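PDB 6IUL: natterin-like protein from Lethenteron camtschaticum, which is a pore-forming cytotoxin that probably binds glycans through a jacalin-like lectin domain and opens membrane pores as aerolysin relatives do. Local coordinates for residues E173-N178 / H259-V264; S185-S190 / T249-V254. One frame throughout, in Å; residues are numbered along the deposited sequence.

Overall arrangement
From the N terminus the chain first builds the jacalin-like lectin domain and then enters the elongated ETX/MTX2-type region, probably the pore-forming part, where both contacts lie, far from the chain's centre. Contact 1 joins strand 166-178 to strand 260-285. Contact 2 joins strand 184-200, next in the chain after 166-178, to strand 241-256, which returns after strands 212-223 and 228-238; contact 2 thus forms wholly within the chain between the two strands of contact 1. Their centres are about 12 Å apart and their side chains interlock: Tyr-176 packs on Phe-188 and Tyr-186, Val-264 on Phe-188 and Phe-252. Both contacts also touch the second subunit.

Contact 1 (E173-N178 / H259-V264); sequences EMEYKN and HKTVTV
Tyr-176 and Val-264 make the buried, apolar side of this strand pair: the valine brings CG2 to the edge of the phenol ring, 3.8 Å from Tyr-176 CE2. With Tyr-176 CG anti to its carbonyl carbon (chi1 -59°), the CD2-CE2 edge of the ring comes beside that methyl. Val-262 is buried on the same face, which is covered by Phe-188 of strand 184-200 and by Val-254 and Val-256 of strand 241-256. At the turn end, Asn-178 is buried too, its amide held by Thr-180 OG1 at OD1 and by the carbonyls of Ile-182 and Val-256 at ND2.

The two strands run antiparallel, 166° between their directions, within a large, curled mixed sheet. Tyr-176 and Val-262 form a hydrogen-bonded pair, Tyr-176 N to Val-262 O and Val-262 N to Tyr-176 O both at 2.8 Å, and Met-174 with Val-264 is another. Asn-178 N still bonds Lys-260 O, at 2.9 Å, but the return bond, Lys-260 N to Asn-178 O, is weak.

The other face is polar and more open to solvent: its threonines are partly exposed and Lys-177 is exposed. Thr-261 straddles two long side chains there, its CG2 3.5 Å from Glu-175 CG and its OG1 3.4 Å from Lys-177 CG. Farther along, Glu-173 OE2 rests 3.6 Å from Thr-263 CG2, while Glu-175 OE1 has a long, weak ion pair with Lys-116 of the second subunit.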
loop_
_atom_site.group_PDB
_atom_site.type_symbol
_atom_site.label_atom_id
_atom_site.label_comp_id
_atom_site.label_asym_id
_atom_site.label_seq_id
_atom_site.Cartn_x
_atom_site.Cartn_y
_atom_site.Cartn_z
ATOM N N GLU A 173 1.223 -28.045 15.295
ATOM C CA GLU A 173 1.280 -29.052 16.377
ATOM C C GLU A 173 2.128 -30.208 15.952
ATOM O O GLU A 173 1.942 -30.780 14.847
ATOM C CB GLU A 173 -0.118 -29.568 16.757
ATOM C CG GLU A 173 -0.117 -30.619 17.864
ATOM C CD GLU A 173 -1.535 -30.928 18.413
ATOM O OE1 GLU A 173 -2.463 -30.109 18.236
ATOM O OE2 GLU A 173 -1.748 -31.978 19.056
ATOM N N MET A 174 3.023 -30.599 16.839
ATOM C CA MET A 174 3.900 -31.717 16.564
ATOM C C MET A 174 4.039 -32.557 17.839
ATOM O O MET A 174 4.004 -32.051 18.965
ATOM C CB MET A 174 5.255 -31.172 16.067
ATOM C CG MET A 174 6.273 -32.186 15.611
ATOM S SD MET A 174 5.579 -33.532 14.637
ATOM C CE MET A 174 6.996 -34.651 14.626
ATOM N N GLU A 175 4.250 -33.840 17.667
ATOM C CA GLU A 175 4.365 -34.730 18.829
ATOM C C GLU A 175 5.711 -35.490 18.787
ATOM O O GLU A 175 6.167 -35.932 17.726
ATOM C CB GLU A 175 3.200 -35.713 18.834
ATOM C CG GLU A 175 3.172 -36.682 20.013
ATOM C CD GLU A 175 2.027 -37.707 19.882
ATOM O OE1 GLU A 175 0.892 -37.358 20.269
ATOM O OE2 GLU A 175 2.257 -38.804 19.352
ATOM N N TYR A 176 6.330 -35.601 19.949
ATOM C CA TYR A 176 7.620 -36.272 20.094
ATOM C C TYR A 176 7.434 -37.393 21.094
ATOM O O TYR A 176 7.067 -37.137 22.248
ATOM C CB TYR A 176 8.678 -35.279 20.604
ATOM C CG TYR A 176 8.865 -34.113 19.680
ATOM C CD1 TYR A 176 9.679 -34.222 18.549
ATOM C CD2 TYR A 176 8.210 -32.917 19.895
ATOM C CE1 TYR A 176 9.855 -33.156 17.673
ATOM C CE2 TYR A 176 8.351 -31.857 19.004
ATOM C CZ TYR A 176 9.158 -31.974 17.903
ATOM O OH TYR A 176 9.249 -30.913 17.030
ATOM N N LYS A 177 7.632 -38.622 20.654
ATOM C CA LYS A 177 7.446 -39.761 21.522
ATOM C C LYS A 177 8.784 -40.502 21.718
ATOM O O LYS A 177 9.423 -40.903 20.756
ATOM C CB LYS A 177 6.376 -40.693 20.975
ATOM C CG LYS A 177 5.918 -41.668 22.061
ATOM C CD LYS A 177 4.947 -42.753 21.600
ATOM C CE LYS A 177 4.285 -43.386 22.842
ATOM N NZ LYS A 177 3.645 -44.710 22.594
ATOM N N ASN A 178 9.180 -40.666 22.974
ATOM C CA ASN A 178 10.467 -41.276 23.334
ATOM C C ASN A 178 10.206 -42.651 23.919
ATOM O O ASN A 178 9.806 -42.799 25.096
ATOM C CB ASN A 178 11.247 -40.422 24.348
ATOM C CG ASN A 178 12.635 -40.983 24.661
ATOM O OD1 ASN A 178 13.009 -42.022 24.126
ATOM N ND2 ASN A 178 13.419 -40.269 25.488
ATOM N N HIS A 259 10.357 -42.889 27.837
ATOM C CA HIS A 259 9.011 -43.478 27.822
ATOM C C HIS A 259 7.951 -42.431 28.053
ATOM O O HIS A 259 6.996 -42.621 28.811
ATOM C CB HIS A 259 8.912 -44.657 28.812
ATOM C CG HIS A 259 9.841 -45.780 28.469
ATOM N ND1 HIS A 259 10.966 -46.065 29.206
ATOM C CD2 HIS A 259 9.852 -46.641 27.421
ATOM C CE1 HIS A 259 11.603 -47.084 28.657
ATOM N NE2 HIS A 259 10.951 -47.446 27.566
ATOM N N LYS A 260 8.141 -41.291 27.407
ATOM C CA LYS A 260 7.191 -40.191 27.577
ATOM C C LYS A 260 6.930 -39.540 26.237
ATOM O O LYS A 260 7.666 -39.752 25.262
ATOM C CB LYS A 260 7.701 -39.171 28.604
ATOM C CG LYS A 260 6.752 -38.913 29.759
ATOM C CD LYS A 260 6.853 -39.938 30.892
ATOM C CE LYS A 260 5.812 -39.673 31.982
ATOM N NZ LYS A 260 4.443 -39.388 31.406
ATOM N N THR A 261 5.837 -38.806 26.188
ATOM C CA THR A 261 5.435 -38.071 25.030
ATOM C C THR A 261 5.416 -36.574 25.354
ATOM O O THR A 261 4.955 -36.165 26.419
ATOM C CB THR A 261 4.036 -38.531 24.595
ATOM O OG1 THR A 261 4.072 -39.926 24.254
ATOM C CG2 THR A 261 3.497 -37.723 23.373
ATOM N N VAL A 262 5.923 -35.755 24.429
ATOM C CA VAL A 262 5.834 -34.298 24.569
ATOM C C VAL A 262 5.109 -33.786 23.324
ATOM O O VAL A 262 5.491 -34.095 22.182
ATOM C CB VAL A 262 7.194 -33.618 24.703
ATOM C CG1 VAL A 262 7.036 -32.105 24.738
ATOM C CG2 VAL A 262 7.886 -34.076 25.960
ATOM N N THR A 263 4.055 -33.027 23.538
ATOM C CA THR A 263 3.266 -32.500 22.430
ATOM C C THR A 263 3.505 -30.996 22.459
ATOM O O THR A 263 3.387 -30.333 23.498
ATOM C CB THR A 263 1.752 -32.841 22.572
ATOM O OG1 THR A 263 1.555 -34.272 22.698
ATOM C CG2 THR A 263 1.005 -32.434 21.346
ATOM N N VAL A 264 3.889 -30.451 21.321
ATOM C CA VAL A 264 4.239 -29.015 21.230
ATOM C C VAL A 264 3.264 -28.317 20.318
ATOM O O VAL A 264 3.021 -28.745 19.167
ATOM C CB VAL A 264 5.635 -28.832 20.667
ATOM C CG1 VAL A 264 5.981 -27.365 20.537
ATOM C CG2 VAL A 264 6.640 -29.565 21.531
#

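Contact 2 (S185-S190 / T249-V254); sequences SYTFES and TLTFPV
The side chains of Phe-188 and Phe-252 rise together from one face of the sheet, their rings oblique, with planes at 33° and centroids 5.2 Å apart. One face of the Phe-252 ring takes CB of Phe-188, a CH-pi contact displaced toward the rim. Ring to ring, the nearest approach is 3.5 Å between Phe-188 CD2 and Phe-252 CE1. Phe-252 CG stands between its backbone N and carbonyl carbon (chi1 56°), which starts its ring off beside Phe-188. Val-254 CG2 adds to the cluster, 3.8 Å from Phe-188 CB. At the edge of the Tyr-186 ring lies the carbonyl oxygen of Val-254, and the same ring meets that of Tyr-176 of strand 166-178.

Strands 184-200 and 241-256 run antiparallel here, with Tyr-186/Val-254, Phe-188/Phe-252 and Ser-190/Leu-250 as hydrogen-bonded pairs. The face that carries the phenylalanines packs on Tyr-176 and on Val-264 of strand 260-285; Lys-172 makes a cation-pi contact with Phe-188.

Phe-188 O is gripped twice, by Phe-252 N in the carbonyl plane and by Thr-251 OG1, each at 3.0 Å; the hydroxyl is tilted 32° from that plane. Thr-251 CA also makes a CA-H...O contact with Phe-188 O. With Thr-251 OG1 anti to its backbone N, the hydroxyl also meets Glu-189 CG, at 3.5 Å, and Thr-187 CG2, at 3.7 Å. Both Thr-187 and Pro-253 are exposed, while Glu-189 packs on Asn-287 of the second subunit.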
loop_
_atom_site.group_PDB
_atom_site.type_symbol
_atom_site.label_atom_id
_atom_site.label_comp_id
_atom_site.label_asym_id
_atom_site.label_seq_id
_atom_site.Cartn_x
_atom_site.Cartn_y
_atom_site.Cartn_z
ATOM N N SER A 185 16.455 -35.556 22.619
ATOM C CA SER A 185 16.370 -34.142 22.414
ATOM C C SER A 185 16.133 -33.860 20.925
ATOM O O SER A 185 16.733 -34.486 20.095
ATOM C CB SER A 185 17.629 -33.521 22.981
ATOM O OG SER A 185 17.368 -32.149 23.168
ATOM N N TYR A 186 15.209 -32.966 20.615
ATOM C CA TYR A 186 14.774 -32.687 19.219
ATOM C C TYR A 186 14.665 -31.213 18.991
ATOM O O TYR A 186 14.673 -30.459 19.923
ATOM C CB TYR A 186 13.357 -33.243 18.961
ATOM C CG TYR A 186 13.176 -34.721 19.138
ATOM C CD1 TYR A 186 12.892 -35.249 20.376
ATOM C CD2 TYR A 186 13.262 -35.589 18.059
ATOM C CE1 TYR A 186 12.718 -36.611 20.545
ATOM C CE2 TYR A 186 13.052 -36.945 18.213
ATOM C CZ TYR A 186 12.792 -37.442 19.454
ATOM O OH TYR A 186 12.572 -38.797 19.611
ATOM N N THR A 187 14.517 -30.771 17.754
ATOM C CA THR A 187 14.388 -29.340 17.476
ATOM C C THR A 187 13.026 -29.020 16.872
ATOM O O THR A 187 12.674 -29.534 15.834
ATOM C CB THR A 187 15.475 -28.862 16.475
ATOM O OG1 THR A 187 16.781 -29.305 16.903
ATOM C CG2 THR A 187 15.431 -27.305 16.354
ATOM N N PHE A 188 12.277 -28.156 17.512
ATOM C CA PHE A 188 11.025 -27.676 16.953
ATOM C C PHE A 188 11.258 -26.369 16.182
ATOM O O PHE A 188 11.948 -25.460 16.666
ATOM C CB PHE A 188 10.052 -27.407 18.088
ATOM C CG PHE A 188 8.692 -26.956 17.644
ATOM C CD1 PHE A 188 7.713 -27.870 17.337
ATOM C CD2 PHE A 188 8.395 -25.611 17.571
ATOM C CE1 PHE A 188 6.448 -27.447 16.944
ATOM C CE2 PHE A 188 7.138 -25.168 17.189
ATOM C CZ PHE A 188 6.169 -26.078 16.867
ATOM N N GLU A 189 10.647 -26.286 15.001
ATOM C CA GLU A 189 10.624 -25.083 14.204
ATOM C C GLU A 189 9.210 -24.783 13.725
ATOM O O GLU A 189 8.468 -25.701 13.408
ATOM C CB GLU A 189 11.478 -25.298 12.984
ATOM C CG GLU A 189 12.955 -25.253 13.211
ATOM C CD GLU A 189 13.765 -25.533 11.938
ATOM O OE1 GLU A 189 13.180 -25.820 10.873
ATOM O OE2 GLU A 189 14.999 -25.532 12.037
ATOM N N SER A 190 8.850 -23.493 13.637
ATOM C CA SER A 190 7.571 -23.096 13.083
ATOM C C SER A 190 7.631 -21.715 12.493
ATOM O O SER A 190 8.429 -20.896 12.931
ATOM C CB SER A 190 6.487 -23.162 14.154
ATOM O OG SER A 190 5.226 -22.837 13.583
ATOM N N THR A 249 8.748 -16.345 13.180
ATOM C CA THR A 249 9.356 -17.657 13.342
ATOM C C THR A 249 9.574 -18.003 14.804
ATOM O O THR A 249 9.628 -17.122 15.659
ATOM C CB THR A 249 10.705 -17.808 12.610
ATOM O OG1 THR A 249 11.683 -16.967 13.211
ATOM C CG2 THR A 249 10.561 -17.450 11.146
ATOM N N LEU A 250 9.746 -19.302 15.054
ATOM C CA LEU A 250 10.059 -19.792 16.379
ATOM C C LEU A 250 10.817 -21.093 16.267
ATOM O O LEU A 250 10.417 -21.972 15.503
ATOM C CB LEU A 250 8.751 -20.006 17.158
ATOM C CG LEU A 250 8.876 -20.499 18.597
ATOM C CD1 LEU A 250 9.657 -19.561 19.496
ATOM C CD2 LEU A 250 7.485 -20.730 19.157
ATOM N N THR A 251 11.912 -21.221 17.009
ATOM C CA THR A 251 12.658 -22.474 17.068
ATOM C C THR A 251 13.230 -22.684 18.480
ATOM O O THR A 251 13.671 -21.738 19.122
ATOM C CB THR A 251 13.760 -22.538 16.024
ATOM O OG1 THR A 251 14.365 -23.827 16.054
ATOM C CG2 THR A 251 14.860 -21.509 16.271
ATOM N N PHE A 252 13.224 -23.927 18.949
ATOM C CA PHE A 252 13.791 -24.265 20.249
ATOM C C PHE A 252 13.967 -25.790 20.372
ATOM O O PHE A 252 13.319 -26.547 19.666
ATOM C CB PHE A 252 12.904 -23.747 21.406
ATOM C CG PHE A 252 11.481 -24.231 21.334
ATOM C CD1 PHE A 252 10.525 -23.536 20.624
ATOM C CD2 PHE A 252 11.094 -25.398 21.999
ATOM C CE1 PHE A 252 9.210 -24.003 20.563
ATOM C CE2 PHE A 252 9.795 -25.851 21.954
ATOM C CZ PHE A 252 8.861 -25.149 21.228
ATOM N N PRO A 253 14.866 -26.220 21.257
ATOM C CA PRO A 253 15.012 -27.632 21.533
ATOM C C PRO A 253 13.859 -28.168 22.404
ATOM O O PRO A 253 13.361 -27.485 23.290
ATOM C CB PRO A 253 16.345 -27.694 22.297
ATOM C CG PRO A 253 16.423 -26.355 22.992
ATOM C CD PRO A 253 15.822 -25.385 22.018
ATOM N N VAL A 254 13.502 -29.414 22.170
ATOM C CA VAL A 254 12.479 -30.104 22.933
ATOM C C VAL A 254 13.106 -31.332 23.582
ATOM O O VAL A 254 13.645 -32.200 22.908
ATOM C CB VAL A 254 11.347 -30.561 21.985
ATOM C CG1 VAL A 254 10.281 -31.326 22.738
ATOM C CG2 VAL A 254 10.738 -29.348 21.257
#